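Local atomic coordinates of glyoxalase family protein (PDB entry 2P7Q), a protein that catalyses the manganese-dependent hydration of the antibiotic fosfomycin, opening its epoxide ring to a diol and so conferring resistance. Residues 107-110 with 116-119. The protein carries 1 engineered substitution. Residues are numbered along the deposited sequence; the frame is centred on the assembly and turned at random.
With MN (manganese (II) ion), chain G; GG6 ([(1S,2S)-1,2-dihydroxypropyl]phosphonic acid), chain H.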
loop_
_atom_site.group_PDB
_atom_site.type_symbol
_atom_site.label_atom_id
_atom_site.label_comp_id
_atom_site.label_asym_id
_atom_site.label_seq_id
_atom_site.Cartn_x
_atom_site.Cartn_y
_atom_site.Cartn_z
ATOM N N ILE A 107 3.590 9.382 -12.173
ATOM C CA ILE A 107 4.684 10.122 -11.538
ATOM C C ILE A 107 5.147 9.258 -10.370
ATOM O O ILE A 107 4.357 8.925 -9.487
ATOM C CB ILE A 107 4.239 11.484 -10.934
ATOM C CG1 ILE A 107 3.705 12.420 -12.012
ATOM C CG2 ILE A 107 5.416 12.152 -10.246
ATOM C CD1 ILE A 107 3.057 13.675 -11.428
ATOM N N TYR A 108 6.417 8.880 -10.366
ATOM C CA TYR A 108 6.943 8.069 -9.271
ATOM C C TYR A 108 7.926 8.916 -8.479
ATOM O O TYR A 108 8.607 9.773 -9.044
ATOM C CB TYR A 108 7.631 6.809 -9.812
ATOM C CG TYR A 108 6.679 5.667 -10.138
ATOM C CD1 TYR A 108 6.296 5.384 -11.455
ATOM C CD2 TYR A 108 6.181 4.849 -9.124
ATOM C CE1 TYR A 108 5.447 4.305 -11.745
ATOM C CE2 TYR A 108 5.333 3.779 -9.407
ATOM C CZ TYR A 108 4.973 3.508 -10.713
ATOM O OH TYR A 108 4.149 2.422 -10.961
ATOM N N PHE A 109 8.006 8.677 -7.173
ATOM C CA PHE A 109 8.898 9.454 -6.328
ATOM C C PHE A 109 8.970 8.874 -4.922
ATOM O O PHE A 109 8.096 8.111 -4.519
ATOM C CB PHE A 109 8.395 10.897 -6.284
ATOM C CG PHE A 109 7.000 11.038 -5.735
ATOM C CD1 PHE A 109 6.787 11.203 -4.372
ATOM C CD2 PHE A 109 5.897 10.998 -6.582
ATOM C CE1 PHE A 109 5.497 11.324 -3.858
ATOM C CE2 PHE A 109 4.603 11.118 -6.082
ATOM C CZ PHE A 109 4.403 11.281 -4.716
ATOM N N TYR A 110 10.001 9.233 -4.161
ATOM C CA TYR A 110 10.110 8.698 -2.809
ATOM C C TYR A 110 9.805 9.726 -1.731
ATOM O O TYR A 110 9.647 10.906 -2.010
ATOM C CB TYR A 110 11.511 8.167 -2.532
ATOM C CG TYR A 110 12.007 7.120 -3.487
ATOM C CD1 TYR A 110 12.599 7.483 -4.692
ATOM C CD2 TYR A 110 11.895 5.761 -3.181
ATOM C CE1 TYR A 110 13.067 6.526 -5.562
ATOM C CE2 TYR A 110 12.361 4.797 -4.048
ATOM C CZ TYR A 110 12.944 5.186 -5.233
ATOM O OH TYR A 110 13.422 4.251 -6.100
ATOM N N LEU A 116 8.297 4.137 -2.018
ATOM C CA LEU A 116 7.963 4.499 -3.392
ATOM C C LEU A 116 6.484 4.867 -3.500
ATOM O O LEU A 116 5.602 4.104 -3.101
ATOM C CB LEU A 116 8.284 3.347 -4.345
ATOM C CG LEU A 116 8.140 3.653 -5.839
ATOM C CD1 LEU A 116 8.995 4.848 -6.222
ATOM C CD2 LEU A 116 8.562 2.431 -6.647
ATOM N N PHE A 117 6.228 6.060 -4.018
ATOM C CA PHE A 117 4.872 6.553 -4.185
ATOM C C PHE A 117 4.623 6.783 -5.652
ATOM O O PHE A 117 5.560 6.871 -6.452
ATOM C CB PHE A 117 4.660 7.887 -3.444
ATOM C CG PHE A 117 4.478 7.742 -1.965
ATOM C CD1 PHE A 117 5.571 7.730 -1.116
ATOM C CD2 PHE A 117 3.210 7.561 -1.430
ATOM C CE1 PHE A 117 5.413 7.534 0.249
ATOM C CE2 PHE A 117 3.038 7.363 -0.061
ATOM C CZ PHE A 117 4.147 7.348 0.779
ATOM N N GLU A 118 3.351 6.894 -6.002
ATOM C CA GLU A 118 2.970 7.137 -7.381
ATOM C C GLU A 118 1.646 7.852 -7.488
ATOM O O GLU A 118 0.721 7.582 -6.736
ATOM C CB GLU A 118 2.880 5.825 -8.166
ATOM C CG GLU A 118 2.057 5.942 -9.448
ATOM C CD GLU A 118 1.895 4.614 -10.166
ATOM O OE1 GLU A 118 1.844 3.576 -9.464
ATOM O OE2 GLU A 118 1.807 4.612 -11.420
ATOM N N LEU A 119 1.579 8.772 -8.434
ATOM C CA LEU A 119 0.354 9.494 -8.711
ATOM C C LEU A 119 0.014 9.012 -10.119
ATOM O O LEU A 119 0.657 9.399 -11.094
ATOM C CB LEU A 119 0.604 11.004 -8.683
ATOM C CG LEU A 119 0.949 11.577 -7.312
ATOM C CD1 LEU A 119 1.187 13.075 -7.442
ATOM C CD2 LEU A 119 -0.186 11.304 -6.352
HETATM MN MN MN G . 1.787 1.302 -10.306
HETATM O O1 GG6 H . 1.824 1.927 -12.333
HETATM C C2 GG6 H . 1.204 1.119 -13.376
HETATM C C3 GG6 H . 1.164 1.951 -14.710
HETATM C C1 GG6 H . 2.002 -0.219 -13.615
HETATM O O2 GG6 H . 3.330 0.053 -14.039
HETATM P P GG6 H . 2.094 -1.229 -12.157
HETATM O O3 GG6 H . 0.661 -1.591 -11.668
HETATM O O4 GG6 H . 2.820 -2.420 -12.493
HETATM O O5 GG6 H . 2.857 -0.471 -10.994
#
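Tyr108 OH lies 3.0 Å from Glu118 OE1 and gives a hydrogen bond of 2.7 Å to O1 of the bound diol GG6, which approaches at the edge of the tyrosine ring. Glu118 OE1 binds the manganese ion at 2.4 Å, and O1 and the phosphonate oxygen O5 of GG6 bind the same metal. His69 and, from the second subunit, His7 also bind it, and Tyr108 OH stands 2.7 Å from the manganese, a long approach; Ser106 hydrogen-bonds Glu118 OE2. Tyr108 and Glu118 form a non-hydrogen-bonded antiparallel pair, and their side chains run alongside each other with ring and carboxylate planes 32° apart. With its CG anti to the backbone N (chi1 161°) and the chain extended beyond, the glutamate passes over one ring face, its CG 4.1 Å from the ring centroid in a CH-pi contact.

The hairpin itself is zipped by paired backbone bonds between Ile107 and Leu119 and between Phe109 and Phe117, the shortest being Phe117 N to Phe109 O at 2.8 Å. On the face away from the metal, Phe117 CB sits over the Phe109 ring, 3.9 Å from its centroid, and Leu119 CG meets the edge of that ring in its plane. Helices 15-26 and 79-87 pack against this apolar side. The hairpin thus supplies metal-site residues of a glyoxalase-superfamily fold from one face; O1 is held by the metal and Tyr108 OH, with Glu118 OE2 2.8 Å from O1, consistent with the hairpin positioning the product oxygen.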